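Local coordinates for protein farnesyltransferase, putative (Trypanosoma cruzi, PDB 3WCA) that probably catalyses the magnesium-dependent, NAD(P)H-consuming condensation of two farnesyl diphosphate molecules to squalene, the first committed step toward lanosterol, at residues I135-F146 / L159-H170. The protein carries 1 engineered substitution. Sequence-based numbering, arbitrary orientation.
Sequences ICERMANGMCDF and LYCHYVAGLVGH. With FPS (S-[(2E,6E)-3,7,11-trimethyldodeca-2,6,10-trienyl] trihydrogen thiodiphosphate), chain E.
Y163 lays the face of its phenol ring over the backbone of G142, whose CA stands 3.3 Å from the ring centroid, almost on the ring normal. With no side chain on G142, the ring can settle directly on its CA in a CH-pi contact. The edge of the same ring meets the edge of F146, where Y163 CE2 and F146 CE2 are 3.8 Å apart. F146 in turn offers one face to Y160: Y160 CB sits over it, and Y160 CD1 comes to 3.4 Å from F146 CD2, an offset edge-to-face pair with planes at 84°. Y160 swings its ring away from its own backbone N (chi1 178°), which takes it past F146, and its OH hydrogen-bonds E71, a magnesium ligand.

Farther along the antiparallel helices the packing turns mainly aliphatic. Unbranched and flexible, M139 can lie along the carbonyl O of Y163, with CG 3.1 Å from it, then bend at chi3 (-57°) to bring CE to 3.9 Å from V168 CG2. Leucine's two methyls let L167 serve two partners at once: CD1 rests against R138 CB, while CD2 lies 3.7 Å above the guanidinium plane, toward its rim. I135, beta-branched, turns CG2 onto L167 CB.

Aromatic and apolar contacts, with one guanidinium face, thus join helices 126-147 and 154-179. V168 CG1 touches FPS C8, so this packing backs the pocket holding farnesyl thiodiphosphate, a substrate analogue, while Y160 links it to the metal site.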
loop_
_atom_site.group_PDB
_atom_site.type_symbol
_atom_site.label_atom_id
_atom_site.label_comp_id
_atom_site.label_asym_id
_atom_site.label_seq_id
_atom_site.Cartn_x
_atom_site.Cartn_y
_atom_site.Cartn_z
ATOM N N ILE A 135 15.269 2.513 -4.310
ATOM C CA ILE A 135 14.078 1.781 -3.901
ATOM C C ILE A 135 13.634 0.870 -5.035
ATOM O O ILE A 135 13.212 -0.254 -4.801
ATOM C CB ILE A 135 12.914 2.742 -3.527
ATOM C CG1 ILE A 135 13.333 3.642 -2.358
ATOM C CG2 ILE A 135 11.678 1.942 -3.135
ATOM C CD1 ILE A 135 13.726 2.887 -1.112
ATOM N N CYS A 136 13.736 1.364 -6.264
ATOM C CA CYS A 136 13.346 0.594 -7.451
ATOM C C CYS A 136 14.054 -0.761 -7.524
ATOM O O CYS A 136 13.429 -1.794 -7.759
ATOM C CB CYS A 136 13.663 1.384 -8.713
ATOM S SG CYS A 136 13.330 0.461 -10.203
ATOM N N GLU A 137 15.367 -0.735 -7.322
ATOM C CA GLU A 137 16.188 -1.938 -7.349
ATOM C C GLU A 137 15.814 -2.913 -6.225
ATOM O O GLU A 137 15.602 -4.103 -6.468
ATOM C CB GLU A 137 17.668 -1.555 -7.234
ATOM C CG GLU A 137 18.604 -2.744 -7.164
ATOM C CD GLU A 137 20.056 -2.368 -7.411
ATOM O OE1 GLU A 137 20.594 -1.513 -6.670
ATOM O OE2 GLU A 137 20.654 -2.937 -8.351
ATOM N N ARG A 138 15.745 -2.416 -4.995
ATOM C CA ARG A 138 15.395 -3.270 -3.874
ATOM C C ARG A 138 13.992 -3.888 -4.005
ATOM O O ARG A 138 13.793 -5.048 -3.651
ATOM C CB ARG A 138 15.529 -2.486 -2.568
ATOM C CG ARG A 138 16.981 -2.166 -2.210
ATOM C CD ARG A 138 17.085 -1.115 -1.115
ATOM N NE ARG A 138 16.587 -1.592 0.172
ATOM C CZ ARG A 138 16.416 -0.808 1.230
ATOM N NH1 ARG A 138 16.701 0.485 1.133
ATOM N NH2 ARG A 138 15.972 -1.307 2.381
ATOM N N MET A 139 13.021 -3.133 -4.518
ATOM C CA MET A 139 11.672 -3.686 -4.680
ATOM C C MET A 139 11.666 -4.750 -5.769
ATOM O O MET A 139 11.022 -5.793 -5.640
ATOM C CB MET A 139 10.655 -2.600 -5.055
ATOM C CG MET A 139 9.269 -3.175 -5.432
ATOM S SD MET A 139 8.003 -1.902 -5.748
ATOM C CE MET A 139 8.083 -1.036 -4.126
ATOM N N ALA A 140 12.369 -4.467 -6.858
ATOM C CA ALA A 140 12.445 -5.405 -7.970
ATOM C C ALA A 140 13.015 -6.755 -7.521
ATOM O O ALA A 140 12.449 -7.806 -7.813
ATOM C CB ALA A 140 13.299 -4.819 -9.075
ATOM N N ASN A 141 14.127 -6.730 -6.797
ATOM C CA ASN A 141 14.732 -7.984 -6.350
ATOM C C ASN A 141 13.818 -8.713 -5.367
ATOM O O ASN A 141 13.755 -9.941 -5.362
ATOM C CB ASN A 141 16.114 -7.704 -5.758
ATOM C CG ASN A 141 17.095 -7.201 -6.817
ATOM O OD1 ASN A 141 18.005 -6.420 -6.531
ATOM N ND2 ASN A 141 16.907 -7.654 -8.052
ATOM N N GLY A 142 13.090 -7.947 -4.557
ATOM C CA GLY A 142 12.170 -8.547 -3.612
ATOM C C GLY A 142 11.052 -9.236 -4.377
ATOM O O GLY A 142 10.640 -10.346 -4.046
ATOM N N MET A 143 10.555 -8.580 -5.416
ATOM C CA MET A 143 9.495 -9.171 -6.214
ATOM C C MET A 143 10.011 -10.469 -6.833
ATOM O O MET A 143 9.285 -11.465 -6.889
ATOM C CB MET A 143 9.053 -8.220 -7.328
ATOM C CG MET A 143 8.338 -6.948 -6.867
ATOM S SD MET A 143 7.999 -5.884 -8.295
ATOM C CE MET A 143 6.571 -4.919 -7.708
ATOM N N CYS A 144 11.256 -10.452 -7.307
ATOM C CA CYS A 144 11.848 -11.637 -7.917
ATOM C C CYS A 144 11.833 -12.796 -6.936
ATOM O O CYS A 144 11.503 -13.921 -7.305
ATOM C CB CYS A 144 13.286 -11.364 -8.378
ATOM S SG CYS A 144 13.410 -10.423 -9.923
ATOM N N ASP A 145 12.177 -12.511 -5.686
ATOM C CA ASP A 145 12.192 -13.537 -4.653
ATOM C C ASP A 145 10.832 -14.212 -4.513
ATOM O O ASP A 145 10.752 -15.440 -4.431
ATOM C CB ASP A 145 12.615 -12.934 -3.307
ATOM C CG ASP A 145 12.658 -13.970 -2.182
ATOM O OD1 ASP A 145 12.948 -15.155 -2.463
ATOM O OD2 ASP A 145 12.419 -13.600 -1.010
ATOM N N PHE A 146 9.761 -13.420 -4.496
ATOM C CA PHE A 146 8.418 -13.977 -4.346
ATOM C C PHE A 146 7.740 -14.376 -5.647
ATOM O O PHE A 146 6.585 -14.785 -5.641
ATOM C CB PHE A 146 7.519 -13.018 -3.560
ATOM C CG PHE A 146 7.793 -13.017 -2.087
ATOM C CD1 PHE A 146 7.353 -14.067 -1.287
ATOM C CD2 PHE A 146 8.548 -12.000 -1.506
ATOM C CE1 PHE A 146 7.664 -14.111 0.071
ATOM C CE2 PHE A 146 8.864 -12.031 -0.148
ATOM C CZ PHE A 146 8.419 -13.094 0.643
ATOM N N LEU A 159 7.413 -9.679 4.990
ATOM C CA LEU A 159 8.527 -9.332 4.117
ATOM C C LEU A 159 8.046 -8.939 2.728
ATOM O O LEU A 159 8.556 -7.982 2.140
ATOM C CB LEU A 159 9.540 -10.485 4.033
ATOM C CG LEU A 159 10.811 -10.230 3.205
ATOM C CD1 LEU A 159 11.615 -9.073 3.818
ATOM C CD2 LEU A 159 11.663 -11.526 3.139
ATOM N N TYR A 160 7.066 -9.664 2.198
ATOM C CA TYR A 160 6.544 -9.332 0.876
ATOM C C TYR A 160 5.896 -7.936 0.900
ATOM O O TYR A 160 6.025 -7.172 -0.059
ATOM C CB TYR A 160 5.517 -10.371 0.400
ATOM C CG TYR A 160 4.923 -10.036 -0.953
ATOM C CD1 TYR A 160 5.638 -10.267 -2.128
ATOM C CD2 TYR A 160 3.667 -9.427 -1.055
ATOM C CE1 TYR A 160 5.119 -9.894 -3.375
ATOM C CE2 TYR A 160 3.139 -9.049 -2.290
ATOM C CZ TYR A 160 3.870 -9.283 -3.446
ATOM O OH TYR A 160 3.363 -8.897 -4.668
ATOM N N CYS A 161 5.195 -7.620 1.988
ATOM C CA CYS A 161 4.559 -6.319 2.126
ATOM C C CYS A 161 5.641 -5.252 2.170
ATOM O O CYS A 161 5.466 -4.153 1.638
ATOM C CB CYS A 161 3.699 -6.253 3.402
ATOM S SG CYS A 161 2.132 -7.168 3.266
ATOM N N HIS A 162 6.761 -5.588 2.805
ATOM C CA HIS A 162 7.890 -4.670 2.908
ATOM C C HIS A 162 8.399 -4.303 1.516
ATOM O O HIS A 162 8.568 -3.125 1.200
ATOM C CB HIS A 162 9.022 -5.313 3.719
ATOM C CG HIS A 162 10.336 -4.607 3.598
ATOM N ND1 HIS A 162 10.571 -3.371 4.160
ATOM C CD2 HIS A 162 11.483 -4.960 2.966
ATOM C CE1 HIS A 162 11.807 -2.992 3.880
ATOM N NE2 HIS A 162 12.381 -3.938 3.156
ATOM N N TYR A 163 8.619 -5.314 0.684
ATOM C CA TYR A 163 9.123 -5.104 -0.668
ATOM C C TYR A 163 8.211 -4.316 -1.597
ATOM O O TYR A 163 8.697 -3.554 -2.434
ATOM C CB TYR A 163 9.429 -6.444 -1.364
ATOM C CG TYR A 163 10.613 -7.238 -0.817
ATOM C CD1 TYR A 163 11.874 -6.658 -0.680
ATOM C CD2 TYR A 163 10.470 -8.583 -0.478
ATOM C CE1 TYR A 163 12.973 -7.404 -0.218
ATOM C CE2 TYR A 163 11.551 -9.338 -0.017
ATOM C CZ TYR A 163 12.798 -8.747 0.112
ATOM O OH TYR A 163 13.855 -9.503 0.575
ATOM N N VAL A 164 6.897 -4.499 -1.483
ATOM C CA VAL A 164 6.016 -3.808 -2.404
ATOM C C VAL A 164 5.291 -2.590 -1.864
ATOM O O VAL A 164 4.643 -1.888 -2.636
ATOM C CB VAL A 164 4.964 -4.781 -3.021
ATOM C CG1 VAL A 164 5.688 -5.986 -3.668
ATOM C CG2 VAL A 164 3.966 -5.242 -1.948
ATOM N N ALA A 165 5.413 -2.338 -0.563
ATOM C CA ALA A 165 4.740 -1.212 0.071
ATOM C C ALA A 165 5.574 -0.560 1.174
ATOM O O ALA A 165 5.665 0.664 1.254
ATOM C CB ALA A 165 3.405 -1.672 0.640
ATOM N N GLY A 166 6.165 -1.377 2.033
ATOM C CA GLY A 166 6.981 -0.836 3.103
ATOM C C GLY A 166 8.117 0.023 2.558
ATOM O O GLY A 166 8.483 1.040 3.160
ATOM N N LEU A 167 8.669 -0.380 1.414
ATOM C CA LEU A 167 9.762 0.361 0.797
ATOM C C LEU A 167 9.280 1.689 0.203
ATOM O O LEU A 167 10.052 2.647 0.095
ATOM C CB LEU A 167 10.441 -0.486 -0.284
ATOM C CG LEU A 167 11.443 -1.535 0.218
ATOM C CD1 LEU A 167 11.971 -2.351 -0.940
ATOM C CD2 LEU A 167 12.597 -0.827 0.928
ATOM N N VAL A 168 8.015 1.736 -0.205
ATOM C CA VAL A 168 7.465 2.974 -0.745
ATOM C C VAL A 168 7.500 3.918 0.448
ATOM O O VAL A 168 7.814 5.096 0.317
ATOM C CB VAL A 168 6.007 2.791 -1.221
ATOM C CG1 VAL A 168 5.478 4.096 -1.780
ATOM C CG2 VAL A 168 5.936 1.694 -2.284
ATOM N N GLY A 169 7.204 3.373 1.623
ATOM C CA GLY A 169 7.224 4.166 2.839
ATOM C C GLY A 169 8.622 4.703 3.106
ATOM O O GLY A 169 8.783 5.858 3.522
ATOM N N HIS A 170 9.634 3.860 2.887
ATOM C CA HIS A 170 11.024 4.269 3.083
ATOM C C HIS A 170 11.329 5.379 2.080
ATOM O O HIS A 170 11.752 6.469 2.457
ATOM C CB HIS A 170 11.991 3.096 2.847
ATOM C CG HIS A 170 12.023 2.091 3.960
ATOM N ND1 HIS A 170 13.108 1.273 4.191
ATOM C CD2 HIS A 170 11.112 1.782 4.913
ATOM C CE1 HIS A 170 12.869 0.507 5.241
ATOM N NE2 HIS A 170 11.664 0.795 5.699
HETATM C C1 FPS E . -1.768 0.046 -4.420
HETATM S S1 FPS E . -1.809 1.189 -5.886
HETATM C C2 FPS E . -0.509 0.346 -3.550
HETATM C C3 FPS E . -0.339 0.324 -2.170
HETATM C C4 FPS E . -1.422 -0.031 -1.176
HETATM C C5 FPS E . 1.026 0.699 -1.640
HETATM C C6 FPS E . 1.428 2.206 -1.669
HETATM C C7 FPS E . 2.170 2.485 -0.380
HETATM C C8 FPS E . 2.402 3.682 0.179
HETATM C C10 FPS E . 3.198 3.673 1.498
HETATM C C9 FPS E . 1.928 5.011 -0.423
HETATM C C11 FPS E . 2.844 4.840 2.393
HETATM C C12 FPS E . 3.962 5.055 3.380
HETATM C C13 FPS E . 4.342 6.249 3.887
HETATM C C14 FPS E . 3.680 7.583 3.520
HETATM C C15 FPS E . 5.498 6.258 4.885
HETATM P PA FPS E . -3.141 2.737 -5.548
HETATM O O1A FPS E . -2.814 3.427 -4.193
HETATM O O2A FPS E . -2.982 3.718 -6.682
HETATM O O3A FPS E . -4.761 2.359 -5.753
HETATM P PB FPS E . -5.793 1.135 -5.202
HETATM O O1B FPS E . -7.152 1.725 -4.721
HETATM O O2B FPS E . -6.117 0.169 -6.399
HETATM O O3B FPS E . -5.160 0.416 -3.940
#